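Side-chain contacts in DNA polymerase III beta subunit (PDB 2AVT), which acts as a ring-shaped sliding clamp that probably encircles duplex DNA and tethers the replicative polymerase to its template: residues L142-A147 / S186-T191; L155-S158 / L162-V165; V165-S170 / F175-T180; V201-K206 / S229-R234; T358-D363 / S367-I372. One frame throughout, in Å; residues are numbered along the deposited sequence.

Contact 1: L142-A147 / S186-T191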
# COMPACT_ATOMS: atom_id res chain seq x y z
N LEU A 142 -0.18 24.32 -15.03
CA LEU A 142 0.48 24.38 -13.73
C LEU A 142 0.89 22.97 -13.29
O LEU A 142 2.01 22.76 -12.83
CB LEU A 142 -0.46 25.02 -12.72
CG LEU A 142 0.14 25.76 -11.53
CD1 LEU A 142 1.33 26.60 -11.97
CD2 LEU A 142 -0.93 26.63 -10.90
N LYS A 143 -0.01 22.01 -13.47
CA LYS A 143 0.28 20.64 -13.08
C LYS A 143 1.42 20.05 -13.90
O LYS A 143 2.17 19.20 -13.41
CB LYS A 143 -0.96 19.75 -13.26
CG LYS A 143 -2.05 19.96 -12.22
CD LYS A 143 -3.02 18.78 -12.27
CE LYS A 143 -4.15 18.95 -11.27
NZ LYS A 143 -4.98 17.70 -11.16
N SER A 144 1.53 20.48 -15.15
CA SER A 144 2.58 20.00 -16.04
C SER A 144 3.94 20.50 -15.57
O SER A 144 4.92 19.75 -15.58
CB SER A 144 2.34 20.48 -17.47
OG SER A 144 3.41 20.08 -18.30
N ILE A 145 3.99 21.76 -15.17
CA ILE A 145 5.21 22.40 -14.67
C ILE A 145 5.68 21.69 -13.39
O ILE A 145 6.87 21.43 -13.21
CB ILE A 145 4.96 23.90 -14.35
CG1 ILE A 145 4.70 24.67 -15.65
CG2 ILE A 145 6.14 24.47 -13.59
CD1 ILE A 145 4.19 26.10 -15.44
N ILE A 146 4.73 21.39 -12.52
CA ILE A 146 5.02 20.72 -11.26
C ILE A 146 5.61 19.32 -11.45
O ILE A 146 6.65 19.01 -10.88
CB ILE A 146 3.74 20.61 -10.40
CG1 ILE A 146 3.28 22.01 -10.01
CG2 ILE A 146 4.01 19.73 -9.17
CD1 ILE A 146 1.96 22.07 -9.32
N ALA A 147 4.94 18.49 -12.24
CA ALA A 147 5.42 17.14 -12.48
C ALA A 147 6.79 17.13 -13.17
O ALA A 147 7.49 16.12 -13.14
CB ALA A 147 4.41 16.37 -13.33
N SER A 186 16.16 20.77 -13.30
CA SER A 186 15.06 20.75 -14.25
C SER A 186 14.52 22.16 -14.40
O SER A 186 14.26 22.85 -13.39
CB SER A 186 13.95 19.83 -13.75
OG SER A 186 12.97 19.66 -14.75
N GLN A 187 14.34 22.60 -15.65
CA GLN A 187 13.85 23.95 -15.94
C GLN A 187 12.76 24.02 -17.02
O GLN A 187 12.84 23.37 -18.06
CB GLN A 187 15.01 24.83 -16.38
CG GLN A 187 14.61 26.23 -16.80
CD GLN A 187 15.69 26.93 -17.61
OE1 GLN A 187 15.92 26.60 -18.78
NE2 GLN A 187 16.36 27.87 -16.98
N ARG A 188 11.76 24.86 -16.76
CA ARG A 188 10.66 25.05 -17.69
C ARG A 188 10.50 26.55 -17.95
O ARG A 188 10.32 27.33 -17.02
CB ARG A 188 9.36 24.48 -17.11
CG ARG A 188 8.14 24.59 -18.03
CD ARG A 188 8.27 23.70 -19.27
NE ARG A 188 7.17 23.90 -20.22
CZ ARG A 188 5.92 23.48 -20.02
NH1 ARG A 188 5.59 22.84 -18.90
NH2 ARG A 188 4.98 23.73 -20.93
N LEU A 189 10.56 26.94 -19.22
CA LEU A 189 10.40 28.34 -19.59
C LEU A 189 9.11 28.49 -20.38
O LEU A 189 8.79 27.67 -21.23
CB LEU A 189 11.57 28.82 -20.46
CG LEU A 189 12.99 28.68 -19.92
CD1 LEU A 189 13.94 29.36 -20.90
CD2 LEU A 189 13.10 29.32 -18.54
N ILE A 190 8.38 29.55 -20.09
CA ILE A 190 7.13 29.81 -20.78
C ILE A 190 7.02 31.31 -20.95
O ILE A 190 7.52 32.07 -20.12
CB ILE A 190 5.92 29.30 -19.94
CG1 ILE A 190 5.92 27.78 -19.92
CG2 ILE A 190 4.63 29.83 -20.51
CD1 ILE A 190 4.78 27.18 -19.11
N THR A 191 6.41 31.74 -22.06
CA THR A 191 6.20 33.16 -22.30
C THR A 191 4.70 33.35 -22.16
O THR A 191 3.93 32.71 -22.87
CB THR A 191 6.61 33.60 -23.74
OG1 THR A 191 7.92 33.12 -24.04
CG2 THR A 191 6.62 35.12 -23.83
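The guanidinium of R188 carries I190 CD1 over one face, 3.9 Å above the plane and displaced toward the rim, while S144 and I145 of the helix come at its NH1 obliquely. I145 CG1 lies 3.8 Å from R188 NH1, and S144 OG is 3.6 Å from the same nitrogen, too far for a hydrogen bond. The strong partner of NH1 is E148, one turn further along the helix, through a salt bridge; a long, weak ion pair to E366 adds to it. R188 gets there by leaving the strand with CG opposite the backbone N and then bending at chi2 (67°), which brings the I145 side chain across it at about a right angle. The second apolar point is I145 CD1 against I190 CD1, two methyls meeting tip to tip at 3.9 Å. I145 and I190 thus each bring a carbon close to a buried, paired arginine. The axes of 142-147 and 186-191 run roughly antiparallel, 9.3 Å apart at their closest. I145 also rests on F175 and A177 of strand 174-180, next to 184-191 in the sheet, and L142 and I146 pack against F211, so helix 139-149 has one side on the sheet and another on helix 205-214.

Contact 2: L155-S158 / L162-V165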
# COMPACT_ATOMS: atom_id res chain seq x y z
N LEU A 155 16.01 17.43 -0.87
CA LEU A 155 15.28 16.99 0.32
C LEU A 155 16.05 17.40 1.56
O LEU A 155 15.48 17.62 2.63
CB LEU A 155 15.12 15.47 0.30
CG LEU A 155 14.31 14.92 -0.87
CD1 LEU A 155 14.39 13.40 -0.89
CD2 LEU A 155 12.87 15.38 -0.73
N GLN A 156 17.37 17.50 1.41
CA GLN A 156 18.27 17.87 2.49
C GLN A 156 17.88 19.20 3.12
O GLN A 156 17.91 20.24 2.47
CB GLN A 156 19.70 17.95 1.95
CG GLN A 156 20.14 16.71 1.19
CD GLN A 156 20.28 15.48 2.08
OE1 GLN A 156 19.33 15.10 2.77
NE2 GLN A 156 21.45 14.86 2.05
N GLU A 157 17.51 19.16 4.40
CA GLU A 157 17.12 20.36 5.12
C GLU A 157 18.30 21.29 5.37
O GLU A 157 18.11 22.47 5.67
CB GLU A 157 16.46 20.00 6.45
CG GLU A 157 15.03 19.48 6.32
CD GLU A 157 14.11 20.49 5.65
OE1 GLU A 157 14.08 21.64 6.12
OE2 GLU A 157 13.43 20.13 4.67
N SER A 158 19.51 20.76 5.25
CA SER A 158 20.71 21.56 5.47
C SER A 158 20.61 22.88 4.72
O SER A 158 21.03 23.93 5.22
CB SER A 158 21.95 20.79 5.01
OG SER A 158 21.89 20.48 3.63
N LEU A 162 17.07 25.04 -1.64
CA LEU A 162 17.12 23.99 -2.65
C LEU A 162 15.97 23.01 -2.52
O LEU A 162 15.73 22.19 -3.41
CB LEU A 162 18.44 23.21 -2.57
CG LEU A 162 19.72 23.90 -3.04
CD1 LEU A 162 20.79 22.84 -3.28
CD2 LEU A 162 19.47 24.68 -4.33
N THR A 163 15.25 23.10 -1.41
CA THR A 163 14.12 22.22 -1.15
C THR A 163 12.91 22.62 -1.99
O THR A 163 12.01 21.82 -2.21
CB THR A 163 13.72 22.26 0.35
OG1 THR A 163 14.87 21.97 1.16
CG2 THR A 163 12.65 21.23 0.64
N GLY A 164 12.91 23.85 -2.46
CA GLY A 164 11.78 24.31 -3.25
C GLY A 164 12.02 24.43 -4.75
O GLY A 164 13.09 24.10 -5.26
N VAL A 165 10.99 24.89 -5.45
CA VAL A 165 11.05 25.09 -6.89
C VAL A 165 11.11 26.60 -7.07
O VAL A 165 10.28 27.32 -6.52
CB VAL A 165 9.78 24.53 -7.59
CG1 VAL A 165 9.84 24.79 -9.10
CG2 VAL A 165 9.66 23.04 -7.33
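T163 turns its hydroxyl toward the backbone of Q156 and the carboxylate of E157, and those are the closest approaches of the contact. Polar proximity comes first. T163 OG1 sits 3.7 Å from Q156 O, which is beyond hydrogen-bonding range. E157 OE2 stands further off, 4.2 Å from T163 OG1. The hydroxyl's partner is instead P160 O in the intervening turn, and that hydrogen bond is weak. Three oxygens therefore gather near OG1, and just one of them is bonded to it. T163 places OG1 beside its own backbone N (chi1 -54°), which aims the oxygen into the turn.

Loose proximity without a bond is the other kind, and it is slight. The side chain of E157 starts off away from T163 but curls at each of its torsions, so that OE2 swings back toward the threonine. E157 also touches a neighbouring molecule in the crystal, so this curl may owe something to lattice packing. Q156 takes part through its carbonyl, its amide leading away. In all, the two segments bury 115 Å² between them, a small contact at the surface.

Hydrogen bonds across the pair are lacking; the ones found here go to residues outside it. L162 is bonded through its backbone to S154, and T163 O accepts from S205 OG at the start of helix 205-214. The loop that follows helix 139-149 thereby turns into strand 164-170, which lies between strands 199-204 and 174-180.

Contact 3: V165-S170 / F175-T180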
# COMPACT_ATOMS: atom_id res chain seq x y z
N VAL A 165 10.99 24.89 -5.45
CA VAL A 165 11.05 25.09 -6.89
C VAL A 165 11.11 26.60 -7.07
O VAL A 165 10.28 27.32 -6.52
CB VAL A 165 9.78 24.53 -7.59
CG1 VAL A 165 9.84 24.79 -9.10
CG2 VAL A 165 9.66 23.04 -7.33
N HIS A 166 12.12 27.08 -7.79
CA HIS A 166 12.24 28.52 -8.02
C HIS A 166 11.33 28.90 -9.18
O HIS A 166 11.49 28.37 -10.28
CB HIS A 166 13.69 28.90 -8.36
CG HIS A 166 13.94 30.38 -8.36
ND1 HIS A 166 15.04 30.96 -8.95
CD2 HIS A 166 13.23 31.41 -7.82
CE1 HIS A 166 15.01 32.27 -8.78
NE2 HIS A 166 13.92 32.57 -8.09
N ILE A 167 10.38 29.79 -8.93
CA ILE A 167 9.45 30.24 -9.97
C ILE A 167 9.65 31.75 -10.12
O ILE A 167 9.49 32.48 -9.14
CB ILE A 167 7.98 29.98 -9.59
CG1 ILE A 167 7.76 28.52 -9.21
CG2 ILE A 167 7.08 30.33 -10.76
CD1 ILE A 167 7.98 27.55 -10.33
N VAL A 168 9.97 32.20 -11.33
CA VAL A 168 10.21 33.62 -11.57
C VAL A 168 9.55 34.17 -12.84
O VAL A 168 9.59 33.54 -13.89
CB VAL A 168 11.72 33.93 -11.70
CG1 VAL A 168 11.94 35.43 -11.86
CG2 VAL A 168 12.46 33.41 -10.50
N LEU A 169 8.95 35.35 -12.73
CA LEU A 169 8.34 36.00 -13.88
C LEU A 169 9.14 37.28 -14.13
O LEU A 169 9.14 38.19 -13.30
CB LEU A 169 6.88 36.36 -13.62
CG LEU A 169 6.22 37.03 -14.84
CD1 LEU A 169 6.23 36.05 -16.01
CD2 LEU A 169 4.80 37.47 -14.51
N SER A 170 9.83 37.33 -15.27
CA SER A 170 10.65 38.48 -15.63
C SER A 170 10.12 39.23 -16.86
O SER A 170 9.48 38.64 -17.73
CB SER A 170 12.09 38.02 -15.90
OG SER A 170 12.12 37.04 -16.92
N PHE A 175 8.25 33.56 -17.99
CA PHE A 175 8.03 32.68 -16.84
C PHE A 175 9.08 31.57 -16.72
O PHE A 175 9.32 30.83 -17.68
CB PHE A 175 6.64 32.04 -16.97
CG PHE A 175 6.23 31.15 -15.82
CD1 PHE A 175 6.68 29.84 -15.75
CD2 PHE A 175 5.37 31.61 -14.85
CE1 PHE A 175 6.27 29.00 -14.72
CE2 PHE A 175 4.94 30.77 -13.83
CZ PHE A 175 5.40 29.47 -13.76
N LYS A 176 9.72 31.45 -15.56
CA LYS A 176 10.71 30.39 -15.37
C LYS A 176 10.44 29.58 -14.09
O LYS A 176 10.21 30.14 -13.02
CB LYS A 176 12.13 30.95 -15.32
CG LYS A 176 13.20 29.86 -15.15
CD LYS A 176 14.61 30.42 -14.97
CE LYS A 176 14.74 31.20 -13.67
NZ LYS A 176 16.11 31.76 -13.48
N ALA A 177 10.47 28.26 -14.22
CA ALA A 177 10.29 27.37 -13.08
C ALA A 177 11.50 26.46 -13.09
O ALA A 177 11.71 25.73 -14.06
CB ALA A 177 9.01 26.55 -13.23
N VAL A 178 12.31 26.51 -12.04
CA VAL A 178 13.50 25.67 -11.95
C VAL A 178 13.69 25.06 -10.57
O VAL A 178 13.35 25.66 -9.55
CB VAL A 178 14.78 26.46 -12.31
CG1 VAL A 178 15.06 27.50 -11.25
CG2 VAL A 178 15.95 25.50 -12.44
N ALA A 179 14.25 23.85 -10.54
CA ALA A 179 14.52 23.15 -9.29
C ALA A 179 15.78 22.33 -9.50
O ALA A 179 16.02 21.81 -10.59
CB ALA A 179 13.35 22.23 -8.92
N THR A 180 16.58 22.21 -8.44
CA THR A 180 17.83 21.46 -8.51
C THR A 180 18.28 20.97 -7.14
O THR A 180 17.90 21.51 -6.10
CB THR A 180 18.96 22.33 -9.10
OG1 THR A 180 20.15 21.54 -9.23
CG2 THR A 180 19.26 23.52 -8.22
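V178 O takes the shortest bond across this pair, from H166 N at 2.6 Å, although the N-H is bent to 146°. V178 N returns a bond of 2.7 Å to H166 O. Two residues on, V168 and K176 repeat the exchange, so these are the hydrogen-bonded pairs of an antiparallel hairpin, while I167-A177 and L169-F175 are the non-hydrogen-bonded ones.

On the face bearing those last four residues, I167 touches two partners. CG2 reaches the F175 ring obliquely, 3.5 Å from CZ, and CD1 folds toward A177 CB, where the modelled separation of 3.2 Å is too short for two carbons and doubtful. L169 CD1 meets F175 CB at 4.1 Å. I145 of helix 139-149 packs on F175 and A177 from the same face.

The H166-V178 and V168-K176 face is different in character. V178 turns CG1 between its backbone N and carbonyl carbon (chi1 68°), which puts that methyl 3.5 Å from H166 CB. K176 bends at chi3 and gives NZ to a salt bridge with D253. H166 ND1 is only 4.7 Å from K176 NZ, a closeness that may disfavour protonation of the imidazole, though the pairing with D253 probably moderates it. The hairpin is thus hydrocarbon toward the helix and mixed, with a paired lysine, on its other face.

Contact 4: V201-K206 / S229-R234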
# COMPACT_ATOMS: atom_id res chain seq x y z
N VAL A 201 9.77 33.71 -6.47
CA VAL A 201 9.64 32.98 -5.22
C VAL A 201 10.19 31.57 -5.30
O VAL A 201 10.60 31.10 -6.36
CB VAL A 201 8.16 32.88 -4.78
CG1 VAL A 201 7.59 34.26 -4.55
CG2 VAL A 201 7.35 32.16 -5.85
N VAL A 202 10.21 30.91 -4.15
CA VAL A 202 10.68 29.55 -4.05
C VAL A 202 9.59 28.84 -3.25
O VAL A 202 9.28 29.24 -2.13
CB VAL A 202 12.03 29.46 -3.30
CG1 VAL A 202 12.48 28.01 -3.21
CG2 VAL A 202 13.08 30.30 -4.02
N LEU A 203 9.00 27.82 -3.85
CA LEU A 203 7.91 27.09 -3.22
C LEU A 203 8.33 25.67 -2.88
O LEU A 203 8.80 24.93 -3.75
CB LEU A 203 6.70 27.05 -4.16
CG LEU A 203 5.37 26.75 -3.47
CD1 LEU A 203 5.10 27.84 -2.44
CD2 LEU A 203 4.24 26.72 -4.48
N PRO A 204 8.16 25.26 -1.61
CA PRO A 204 8.52 23.91 -1.16
C PRO A 204 7.93 22.91 -2.14
O PRO A 204 6.74 22.96 -2.45
CB PRO A 204 7.88 23.83 0.23
CG PRO A 204 7.93 25.23 0.70
CD PRO A 204 7.50 26.02 -0.52
N SER A 205 8.77 22.00 -2.65
CA SER A 205 8.31 21.03 -3.62
C SER A 205 7.14 20.16 -3.18
O SER A 205 6.26 19.84 -3.98
CB SER A 205 9.47 20.14 -4.06
OG SER A 205 10.13 19.58 -2.94
N LYS A 206 7.12 19.77 -1.91
CA LYS A 206 6.02 18.93 -1.44
C LYS A 206 4.71 19.68 -1.55
O LYS A 206 3.68 19.10 -1.88
CB LYS A 206 6.24 18.49 0.01
CG LYS A 206 5.24 17.44 0.46
CD LYS A 206 5.62 16.82 1.80
CE LYS A 206 4.87 15.51 2.02
NZ LYS A 206 5.13 14.56 0.89
N SER A 229 5.31 36.20 2.30
CA SER A 229 5.42 34.93 3.00
C SER A 229 4.72 33.73 2.37
O SER A 229 5.08 32.59 2.63
CB SER A 229 4.96 35.09 4.45
OG SER A 229 3.68 35.70 4.51
N GLN A 230 3.71 33.98 1.54
CA GLN A 230 3.01 32.87 0.91
C GLN A 230 2.35 33.19 -0.42
O GLN A 230 2.23 34.35 -0.83
CB GLN A 230 1.94 32.30 1.86
CG GLN A 230 1.30 33.30 2.80
CD GLN A 230 0.09 32.74 3.52
OE1 GLN A 230 0.04 31.56 3.86
NE2 GLN A 230 -0.89 33.59 3.76
N ILE A 231 1.94 32.12 -1.10
CA ILE A 231 1.28 32.23 -2.38
C ILE A 231 -0.08 31.55 -2.23
O ILE A 231 -0.21 30.53 -1.54
CB ILE A 231 2.12 31.55 -3.49
CG1 ILE A 231 1.36 31.56 -4.82
CG2 ILE A 231 2.47 30.14 -3.08
CD1 ILE A 231 2.14 30.90 -5.94
N LEU A 232 -1.10 32.15 -2.83
CA LEU A 232 -2.46 31.62 -2.77
C LEU A 232 -2.93 31.19 -4.15
O LEU A 232 -2.89 31.98 -5.10
CB LEU A 232 -3.41 32.69 -2.22
CG LEU A 232 -4.92 32.54 -2.47
CD1 LEU A 232 -5.48 31.29 -1.80
CD2 LEU A 232 -5.62 33.77 -1.94
N PHE A 233 -3.32 29.93 -4.28
CA PHE A 233 -3.86 29.42 -5.53
C PHE A 233 -5.35 29.32 -5.24
O PHE A 233 -5.75 28.71 -4.25
CB PHE A 233 -3.31 28.03 -5.86
CG PHE A 233 -1.83 27.99 -6.09
CD1 PHE A 233 -0.95 27.85 -5.03
CD2 PHE A 233 -1.32 28.06 -7.37
CE1 PHE A 233 0.40 27.77 -5.25
CE2 PHE A 233 0.04 27.98 -7.60
CZ PHE A 233 0.90 27.84 -6.54
N ARG A 234 -6.17 29.91 -6.11
CA ARG A 234 -7.61 29.91 -5.88
C ARG A 234 -8.49 29.56 -7.08
O ARG A 234 -8.31 30.07 -8.18
CB ARG A 234 -8.03 31.27 -5.33
CG ARG A 234 -9.46 31.32 -4.81
CD ARG A 234 -9.84 32.70 -4.34
NE ARG A 234 -9.88 33.67 -5.43
CZ ARG A 234 -10.23 34.94 -5.29
NH1 ARG A 234 -10.58 35.41 -4.10
NH2 ARG A 234 -10.23 35.76 -6.34
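L203 reaches out of strand 199-204 toward I231 and F233 of strand 230-234, joining the edge strand of one antiparallel sheet to an inner strand of another in the central domain of this DNA-clamp fold. The strands share no hydrogen bond here; their nearest CA atoms, those of L203 and I231, are 8.4 Å apart, and the space is bridged by side chains alone.

From L203 CB, which points at the other strand without touching it, CG continues opposite the backbone N (chi1 -160°), and the branching there divides the work. CD1 runs into I231 CG2 at 3.6 Å, the closest approach of the pair. I231 presents that methyl because its longer branch, CG1, has taken the place opposite the backbone N (chi1 175°), leaving CG2 between N and the carbonyl carbon. The two side chains cross at about a right angle, and I231 CG2 meets L203 CD1 closely and L203 CD2 more loosely, at 4.1 Å.

F233 comes from the opposite direction. Its ring also meets the ring of F211 on helix 205-214, the two planes inclined at about 55°, and L203 itself touches T242 of strand 238-243. All contacts across the two segments are apolar, and the three residues that make them are buried. The methyl L203 CD2 approaches the F233 ring at its edge, near the ring plane, and is 4.1 Å from both CE1 and CZ.

Contact 5: T358-D363 / S367-I372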
# COMPACT_ATOMS: atom_id res chain seq x y z
N THR A 358 22.62 17.58 -21.03
CA THR A 358 21.22 18.00 -21.03
C THR A 358 20.26 17.07 -21.74
O THR A 358 20.65 16.33 -22.66
CB THR A 358 21.05 19.39 -21.68
OG1 THR A 358 21.41 19.30 -23.07
CG2 THR A 358 21.93 20.42 -20.99
N LEU A 359 19.01 17.12 -21.33
CA LEU A 359 17.96 16.30 -21.91
C LEU A 359 16.78 17.21 -22.23
O LEU A 359 16.43 18.09 -21.45
CB LEU A 359 17.51 15.22 -20.91
CG LEU A 359 18.54 14.46 -20.06
CD1 LEU A 359 19.60 13.86 -20.96
CD2 LEU A 359 19.19 15.39 -19.05
N THR A 360 16.18 17.01 -23.40
CA THR A 360 15.02 17.80 -23.80
C THR A 360 14.08 16.88 -24.55
O THR A 360 14.51 15.94 -25.22
CB THR A 360 15.41 19.00 -24.73
OG1 THR A 360 16.01 18.51 -25.93
CG2 THR A 360 16.38 19.93 -24.03
N PRO A 361 12.77 17.12 -24.43
CA PRO A 361 11.76 16.30 -25.10
C PRO A 361 12.02 16.22 -26.60
O PRO A 361 12.49 17.18 -27.20
CB PRO A 361 10.45 17.01 -24.76
CG PRO A 361 10.88 18.45 -24.59
CD PRO A 361 12.16 18.31 -23.80
N GLY A 362 11.72 15.07 -27.20
CA GLY A 362 11.96 14.90 -28.62
C GLY A 362 10.99 15.61 -29.55
O GLY A 362 11.37 16.05 -30.64
N ASP A 363 9.74 15.75 -29.12
CA ASP A 363 8.71 16.40 -29.92
C ASP A 363 8.81 17.92 -29.83
O ASP A 363 7.99 18.63 -30.41
CB ASP A 363 7.32 15.96 -29.45
CG ASP A 363 7.04 16.35 -28.01
OD1 ASP A 363 7.47 17.44 -27.58
OD2 ASP A 363 6.36 15.58 -27.30
N SER A 367 9.57 24.06 -23.81
CA SER A 367 10.93 24.53 -23.59
C SER A 367 11.27 23.91 -22.23
O SER A 367 11.31 24.59 -21.20
CB SER A 367 10.97 26.05 -23.49
OG SER A 367 12.26 26.49 -23.09
N PHE A 368 11.47 22.60 -22.24
CA PHE A 368 11.77 21.84 -21.04
C PHE A 368 13.18 21.28 -21.13
O PHE A 368 13.47 20.40 -21.94
CB PHE A 368 10.74 20.71 -20.91
CG PHE A 368 10.93 19.82 -19.71
CD1 PHE A 368 11.42 20.33 -18.52
CD2 PHE A 368 10.57 18.48 -19.77
CE1 PHE A 368 11.53 19.51 -17.40
CE2 PHE A 368 10.69 17.66 -18.66
CZ PHE A 368 11.17 18.18 -17.47
N ILE A 369 14.06 21.80 -20.29
CA ILE A 369 15.45 21.37 -20.26
C ILE A 369 15.83 20.81 -18.89
O ILE A 369 15.51 21.40 -17.86
CB ILE A 369 16.39 22.55 -20.55
CG1 ILE A 369 16.17 23.06 -21.98
CG2 ILE A 369 17.84 22.11 -20.33
CD1 ILE A 369 16.90 24.36 -22.28
N GLN A 370 16.49 19.66 -18.89
CA GLN A 370 16.95 19.04 -17.66
C GLN A 370 18.47 18.87 -17.77
O GLN A 370 18.99 18.57 -18.84
CB GLN A 370 16.28 17.68 -17.44
CG GLN A 370 14.78 17.76 -17.22
CD GLN A 370 14.16 16.41 -16.97
OE1 GLN A 370 14.20 15.89 -15.85
NE2 GLN A 370 13.59 15.82 -18.01
N LEU A 371 19.15 19.06 -16.64
CA LEU A 371 20.61 18.98 -16.58
C LEU A 371 21.04 17.93 -15.54
O LEU A 371 20.54 17.93 -14.42
CB LEU A 371 21.14 20.37 -16.19
CG LEU A 371 22.58 20.83 -16.47
CD1 LEU A 371 22.78 20.98 -17.97
CD2 LEU A 371 22.83 22.17 -15.79
N ILE A 372 21.95 17.04 -15.92
CA ILE A 372 22.44 16.00 -15.02
C ILE A 372 23.97 16.00 -14.96
O ILE A 372 24.64 15.87 -15.98
CB ILE A 372 22.01 14.60 -15.48
CG1 ILE A 372 20.49 14.44 -15.35
CG2 ILE A 372 22.73 13.54 -14.65
CD1 ILE A 372 19.97 13.11 -15.88
O HOH W 1 13.91 17.64 -20.26
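T360 and I369 lie side by side and point the same way, T360 CG2 against I369 CG1 at 3.7 Å. P361 and F368 instead cross at a slant. P361 CD is 4.0 Å from F368 CB and approaches the phenyl ring obliquely, so the proline leans on the root of the aromatic side chain.

L359 shares its face of the sheet with Q370, and the tip of its side chain bends over strand 367-372. With CG beside its backbone N and a second twist at chi2 (-53°), CD2 comes to lie 3.2 Å from Q370 O and touches I372 CD1 at 4.0 Å. The backbones exchange a pair of bonds here, L359 N to Q370 O at 2.9 Å and Q370 N to L359 O at 3.0 Å.

P361 has no N-H to continue the pattern, and a water stands nearby. It donates to L359 O at 2.8 Å and, more loosely, to F368 O, and it accepts from Q370 NE2. It hovers over one face of the F368 ring, toward the rim. L359 O is thus gripped twice, while OE1 of Q370 is hydrogen-bonded to S337 OG.

This is a two-stranded antiparallel hairpin of the C-terminal domain, and strand 367-372 pairs further with strand 184-191 of the central domain, giving the sheet continuous across a domain boundary that marks the ring of beta clamps.

Contacts 1, 3 and 5 follow one sheet from strand to strand, from the central into the C-terminal domain: strand 174-180 of contact 3 bonds to strand 184-191 of contact 1, which bonds to strand 367-372 of contact 5. The two hairpins rest on backbone bonds; contact 1, a partly buried helix laid on the sheet, has none across it and relies on an arginine and isoleucines. Contact 4, buried like 3 and 5, is purely hydrocarbon, tying the sheet's edge strand to a second sheet. Contact 2 is the surface one, small and polar without a bond between its segments; it shares V165 with contact 3, and its strand bonds to that of contact 4.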